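Local coordinates for putative sortase (Streptococcus pneumoniae, PDB 2W1J), which probably catalyses the transpeptidation that covalently joins pilin subunits into the pilus fibre of the pneumococcal surface, at residues I71-V76 against T128-G133; D150-I155 against L187-H192. All coordinates share one frame; numbering follows the deposited sequence.

Contact 1 of 2, residues I71-V76 against T128-G133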
loop_
_atom_site.group_PDB
_atom_site.type_symbol
_atom_site.label_atom_id
_atom_site.label_comp_id
_atom_site.label_asym_id
_atom_site.label_seq_id
_atom_site.Cartn_x
_atom_site.Cartn_y
_atom_site.Cartn_z
ATOM N N ILE A 71 5.398 6.312 -7.666
ATOM C CA ILE A 71 5.088 7.718 -7.448
ATOM C C ILE A 71 6.086 8.521 -8.281
ATOM O O ILE A 71 7.161 8.907 -7.808
ATOM C CB ILE A 71 5.185 8.122 -5.964
ATOM C CG1 ILE A 71 4.592 7.045 -5.040
ATOM C CG2 ILE A 71 4.537 9.492 -5.757
ATOM C CD1 ILE A 71 4.845 7.300 -3.562
ATOM N N PRO A 72 5.766 8.724 -9.563
ATOM C CA PRO A 72 6.760 9.263 -10.493
ATOM C C PRO A 72 7.353 10.607 -10.067
ATOM O O PRO A 72 8.545 10.843 -10.268
ATOM C CB PRO A 72 5.965 9.393 -11.797
ATOM C CG PRO A 72 4.961 8.299 -11.715
ATOM C CD PRO A 72 4.557 8.258 -10.265
ATOM N N VAL A 73 6.562 11.484 -9.467
ATOM C CA VAL A 73 7.032 12.840 -9.218
ATOM C C VAL A 73 8.169 12.866 -8.185
ATOM O O VAL A 73 8.966 13.800 -8.171
ATOM C CB VAL A 73 5.853 13.775 -8.844
ATOM C CG1 VAL A 73 5.271 13.421 -7.483
ATOM C CG2 VAL A 73 6.254 15.235 -8.924
ATOM N N ILE A 74 8.255 11.847 -7.327
ATOM C CA ILE A 74 9.375 11.724 -6.387
ATOM C C ILE A 74 10.234 10.487 -6.664
ATOM O O ILE A 74 11.009 10.045 -5.812
ATOM C CB ILE A 74 8.910 11.728 -4.915
ATOM C CG1 ILE A 74 7.833 10.667 -4.668
ATOM C CG2 ILE A 74 8.411 13.121 -4.527
ATOM C CD1 ILE A 74 7.511 10.472 -3.187
ATOM N N ASP A 75 10.131 9.948 -7.874
ATOM C CA ASP A 75 11.012 8.854 -8.289
ATOM C C ASP A 75 10.956 7.658 -7.348
ATOM O O ASP A 75 11.995 7.064 -7.024
ATOM C CB ASP A 75 12.456 9.347 -8.435
ATOM C CG ASP A 75 12.562 10.496 -9.404
ATOM O OD1 ASP A 75 12.117 10.323 -10.554
ATOM O OD2 ASP A 75 13.045 11.576 -9.009
ATOM N N VAL A 76 9.750 7.300 -6.921
ATOM C CA VAL A 76 9.564 6.140 -6.058
ATOM C C VAL A 76 8.915 4.999 -6.837
ATOM O O VAL A 76 7.973 5.217 -7.603
ATOM C CB VAL A 76 8.682 6.502 -4.849
ATOM C CG1 VAL A 76 8.198 5.255 -4.136
ATOM C CG2 VAL A 76 9.433 7.411 -3.908
ATOM N N THR A 128 6.813 13.789 2.018
ATOM C CA THR A 128 6.534 15.163 2.435
ATOM C C THR A 128 6.553 16.144 1.268
ATOM O O THR A 128 6.103 17.286 1.415
ATOM C CB THR A 128 7.546 15.667 3.485
ATOM O OG1 THR A 128 8.878 15.486 2.983
ATOM C CG2 THR A 128 7.374 14.906 4.798
ATOM N N LYS A 129 7.120 15.733 0.139
ATOM C CA LYS A 129 7.159 16.581 -1.047
ATOM C C LYS A 129 5.866 16.522 -1.852
ATOM O O LYS A 129 5.633 17.369 -2.715
ATOM C CB LYS A 129 8.321 16.198 -1.971
ATOM C CG LYS A 129 9.698 16.453 -1.370
ATOM C CD LYS A 129 10.842 16.066 -2.309
ATOM C CE LYS A 129 10.889 16.931 -3.554
ATOM N NZ LYS A 129 12.058 16.561 -4.409
ATOM N N LEU A 130 5.039 15.506 -1.613
ATOM C CA LEU A 130 3.834 15.323 -2.405
ATOM C C LEU A 130 2.806 16.398 -2.119
ATOM O O LEU A 130 2.610 16.818 -0.972
ATOM C CB LEU A 130 3.229 13.944 -2.152
ATOM C CG LEU A 130 4.094 12.785 -2.625
ATOM C CD1 LEU A 130 3.374 11.480 -2.321
ATOM C CD2 LEU A 130 4.443 12.918 -4.110
ATOM N N LYS A 131 2.132 16.813 -3.185
ATOM C CA LYS A 131 1.128 17.867 -3.122
ATOM C C LYS A 131 -0.214 17.314 -3.559
ATOM O O LYS A 131 -0.276 16.371 -4.354
ATOM C CB LYS A 131 1.503 19.011 -4.058
ATOM C CG LYS A 131 2.806 19.696 -3.676
ATOM C CD LYS A 131 3.081 20.901 -4.559
ATOM C CE LYS A 131 2.191 22.077 -4.171
ATOM N NZ LYS A 131 2.550 23.345 -4.891
ATOM N N VAL A 132 -1.295 17.907 -3.069
ATOM C CA VAL A 132 -2.599 17.582 -3.616
ATOM C C VAL A 132 -2.535 17.728 -5.142
ATOM O O VAL A 132 -1.873 18.628 -5.674
ATOM C CB VAL A 132 -3.710 18.455 -3.002
ATOM C CG1 VAL A 132 -3.883 18.124 -1.531
ATOM C CG2 VAL A 132 -3.432 19.949 -3.216
ATOM N N GLY A 133 -3.206 16.822 -5.842
ATOM C CA GLY A 133 -3.159 16.801 -7.301
ATOM C C GLY A 133 -2.084 15.895 -7.880
ATOM O O GLY A 133 -2.177 15.478 -9.034
#

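Contact 2 of 2, residues D150-I155 against L187-H192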
loop_
_atom_site.group_PDB
_atom_site.type_symbol
_atom_site.label_atom_id
_atom_site.label_comp_id
_atom_site.label_asym_id
_atom_site.label_seq_id
_atom_site.Cartn_x
_atom_site.Cartn_y
_atom_site.Cartn_z
ATOM N N ASP A 150 -5.607 13.843 -2.656
ATOM C CA ASP A 150 -6.610 14.844 -2.276
ATOM C C ASP A 150 -6.543 15.324 -0.831
ATOM O O ASP A 150 -7.219 16.281 -0.475
ATOM C CB ASP A 150 -8.037 14.374 -2.614
ATOM C CG ASP A 150 -8.613 13.406 -1.575
ATOM O OD1 ASP A 150 -7.857 12.701 -0.920
ATOM O OD2 ASP A 150 -9.858 13.351 -1.400
ATOM N N GLN A 151 -5.723 14.684 -0.000
ATOM C CA GLN A 151 -5.664 15.048 1.420
ATOM C C GLN A 151 -4.348 14.556 1.986
ATOM O O GLN A 151 -3.985 13.398 1.782
ATOM C CB GLN A 151 -6.822 14.436 2.206
ATOM C CG GLN A 151 -6.789 14.752 3.706
ATOM C CD GLN A 151 -7.991 14.183 4.436
ATOM O OE1 GLN A 151 -9.058 14.798 4.488
ATOM N NE2 GLN A 151 -7.827 12.992 5.007
ATOM N N VAL A 152 -3.624 15.447 2.656
ATOM C CA VAL A 152 -2.405 15.090 3.372
ATOM C C VAL A 152 -2.617 15.525 4.809
ATOM O O VAL A 152 -3.021 16.661 5.065
ATOM C CB VAL A 152 -1.181 15.795 2.778
ATOM C CG1 VAL A 152 0.064 15.457 3.596
ATOM C CG2 VAL A 152 -1.006 15.398 1.304
ATOM N N LYS A 153 -2.383 14.628 5.760
ATOM C CA LYS A 153 -2.591 15.012 7.139
ATOM C C LYS A 153 -1.630 14.321 8.079
ATOM O O LYS A 153 -1.021 13.299 7.742
ATOM C CB LYS A 153 -4.040 14.837 7.574
ATOM C CG LYS A 153 -4.462 13.411 7.760
ATOM C CD LYS A 153 -5.977 13.325 8.069
ATOM C CE LYS A 153 -6.323 13.892 9.426
ATOM N NZ LYS A 153 -7.791 13.881 9.704
ATOM N N VAL A 154 -1.495 14.911 9.257
ATOM C CA VAL A 154 -0.645 14.368 10.304
ATOM C C VAL A 154 -1.519 13.864 11.455
ATOM O O VAL A 154 -2.457 14.551 11.878
ATOM C CB VAL A 154 0.363 15.422 10.795
ATOM C CG1 VAL A 154 1.206 14.880 11.941
ATOM C CG2 VAL A 154 1.245 15.875 9.638
ATOM N N ILE A 155 -1.233 12.655 11.933
ATOM C CA ILE A 155 -2.006 12.047 13.019
ATOM C C ILE A 155 -1.070 11.526 14.106
ATOM O O ILE A 155 0.136 11.334 13.881
ATOM C CB ILE A 155 -2.847 10.830 12.512
ATOM C CG1 ILE A 155 -1.937 9.746 11.933
ATOM C CG2 ILE A 155 -3.897 11.264 11.493
ATOM C CD1 ILE A 155 -2.596 8.369 11.755
ATOM N N LEU A 187 2.411 10.591 8.885
ATOM C CA LEU A 187 1.973 11.356 7.723
ATOM C C LEU A 187 1.128 10.444 6.847
ATOM O O LEU A 187 1.552 9.322 6.521
ATOM C CB LEU A 187 3.199 11.826 6.934
ATOM C CG LEU A 187 2.931 12.641 5.667
ATOM C CD1 LEU A 187 2.350 13.981 6.035
ATOM C CD2 LEU A 187 4.209 12.830 4.852
ATOM N N LEU A 188 -0.045 10.935 6.464
ATOM C CA LEU A 188 -0.989 10.208 5.625
ATOM C C LEU A 188 -1.185 10.981 4.338
ATOM O O LEU A 188 -1.679 12.115 4.376
ATOM C CB LEU A 188 -2.355 10.122 6.301
ATOM C CG LEU A 188 -2.488 9.372 7.615
ATOM C CD1 LEU A 188 -3.939 9.197 8.001
ATOM C CD2 LEU A 188 -1.772 8.065 7.589
ATOM N N VAL A 189 -0.831 10.376 3.214
ATOM C CA VAL A 189 -1.063 10.987 1.918
ATOM C C VAL A 189 -2.147 10.156 1.247
ATOM O O VAL A 189 -1.897 9.013 0.861
ATOM C CB VAL A 189 0.226 11.014 1.083
ATOM C CG1 VAL A 189 -0.071 11.499 -0.329
ATOM C CG2 VAL A 189 1.274 11.911 1.759
ATOM N N ARG A 190 -3.351 10.712 1.154
ATOM C CA ARG A 190 -4.499 9.984 0.621
ATOM C C ARG A 190 -4.753 10.382 -0.818
ATOM O O ARG A 190 -4.815 11.576 -1.127
ATOM C CB ARG A 190 -5.761 10.284 1.438
ATOM C CG ARG A 190 -6.952 9.436 1.031
ATOM C CD ARG A 190 -8.185 9.823 1.819
ATOM N NE ARG A 190 -8.722 11.108 1.395
ATOM C CZ ARG A 190 -9.765 11.701 1.958
ATOM N NH1 ARG A 190 -10.322 11.175 3.044
ATOM N NH2 ARG A 190 -10.216 12.852 1.472
ATOM N N GLY A 191 -4.951 9.388 -1.683
ATOM C CA GLY A 191 -5.409 9.634 -3.052
ATOM C C GLY A 191 -6.738 8.956 -3.329
ATOM O O GLY A 191 -7.018 7.906 -2.755
ATOM N N HIS A 192 -7.549 9.570 -4.194
ATOM C CA HIS A 192 -8.750 8.911 -4.708
ATOM C C HIS A 192 -8.488 8.352 -6.092
ATOM O O HIS A 192 -7.689 8.887 -6.859
ATOM C CB HIS A 192 -9.985 9.830 -4.713
ATOM C CG HIS A 192 -9.829 11.071 -5.530
ATOM N ND1 HIS A 192 -9.884 11.100 -6.909
ATOM C CD2 HIS A 192 -9.645 12.351 -5.138
ATOM C CE1 HIS A 192 -9.723 12.346 -7.330
ATOM N NE2 HIS A 192 -9.573 13.122 -6.272
#

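Contact 1 of 2, residues I71-V76 against T128-G133
The beta-hairpin turn between strands 65-71 and 76-82, closed by a G1 beta bulge, offers I71, V73 and I74 to the side chain of L130, which stands in the loop leading towards strand 135-139. It illustrates how one branched residue can join a hairpin turn to a distant loop. L130 CD2 is the shared point. V73 CG1 comes nearest, 3.5 Å from L130 CD2, while I71 CG2 approaches the same methyl to 3.8 Å and I74 CG2 lies 4.0 Å from it. The leucine crosses both isoleucines at about a right angle, and CD2 makes most of its contacts. I74 adds a second arm: with its CG1 branch between the backbone N and the carbonyl carbon (chi1 53°), CD1 reaches L130 CD2 at 4.0 Å, with L130 CG just beyond. Its other branch, CG2, meets K129 CB at 4.0 Å, and there the two side chains run past each other in opposite directions. The turn that carries these methyls is held by its own backbone. I71 N donates to V76 O at 2.8 Å, and I71 O accepts from V76 N and I74 N, which reach it from opposite faces of its plane. Beyond the pair, I71 also packs on F136, while L130 O is hydrogen-bonded to a bound glycerol, probably a crystallisation additive. I71, I74 and L130 are buried; V73 and K129 form the solvent-facing margin. No hydrogen bond crosses between the two segments, so their association rests on dispersion and on the removal of methyl groups from water. Such cohesion sets little direction by itself: the hydrogen-bonded turn sets how the three side chains are presented, while outside packing helps place the loop.

Contact 2 of 2, residues D150-I155 against L187-H192
The side-chain amide of Q151 overlaps the guanidinium of R190 as a stacked pair, their planes 24° apart and Q151 NE2 lying 3.7 Å above the guanidinium plane towards its rim. The same arginine turns its edge to D150, gripping it side-on with two nitrogens. R190 NE donates to D150 OD1 at 2.9 Å, in the guanidinium plane and on the syn lone pair, whereas the bond from R190 NH2 to D150 OD2, also 2.9 Å, is more bent (142°) and tilted from both planes. A bend at chi3 of R190 (73°) brings its end to the acid, and Y171 adds a cation-pi contact. In the backbone, D150 and Q151 both face R190 in a classic beta bulge: D150 N donates to R190 O at 2.8 Å, while the bond from Q151 N to that oxygen is weak. R190 N donates back to Q151 O at 2.8 Å; pairing is then regular through the non-hydrogen-bonded pair V152-V189 to K153 and L188, which exchange two backbone bonds. The face bearing V152, V154, L187 and V189 is apolar, with V152 CG1 3.7 Å from L187 CD1. On the other face L188 CD1 lies across I155 CG2. Strands 144-155 and 185-194 are thus joined within the sortase sheet by backbone bonds and a bidentate ion pair, whose two bonds fix the rotation of the guanidinium and probably stabilise both charges.

The 128-133 side of contact 1 lies against the sheet surface of contact 2, the two centres about 12 Å apart. L130 joins them directly: its CD2 serves the hairpin turn, while its CD1 rests 4.0 Å from V189 CG1 on strand 185-194. T128 CG2 packs on L187 CD2 at 3.8 Å, and further along V132 CG1 lies 3.9 Å from D150 C, so the 128-133 loop spans both strands of contact 2. Glycerol lies about 4 Å from the side chains of both K129 and V152. In sortases generally the catalytic cysteine and arginine belong to neighbouring strands, here probably 170-178 and 185-194, so contact 2 probably shares the latter with that arginine.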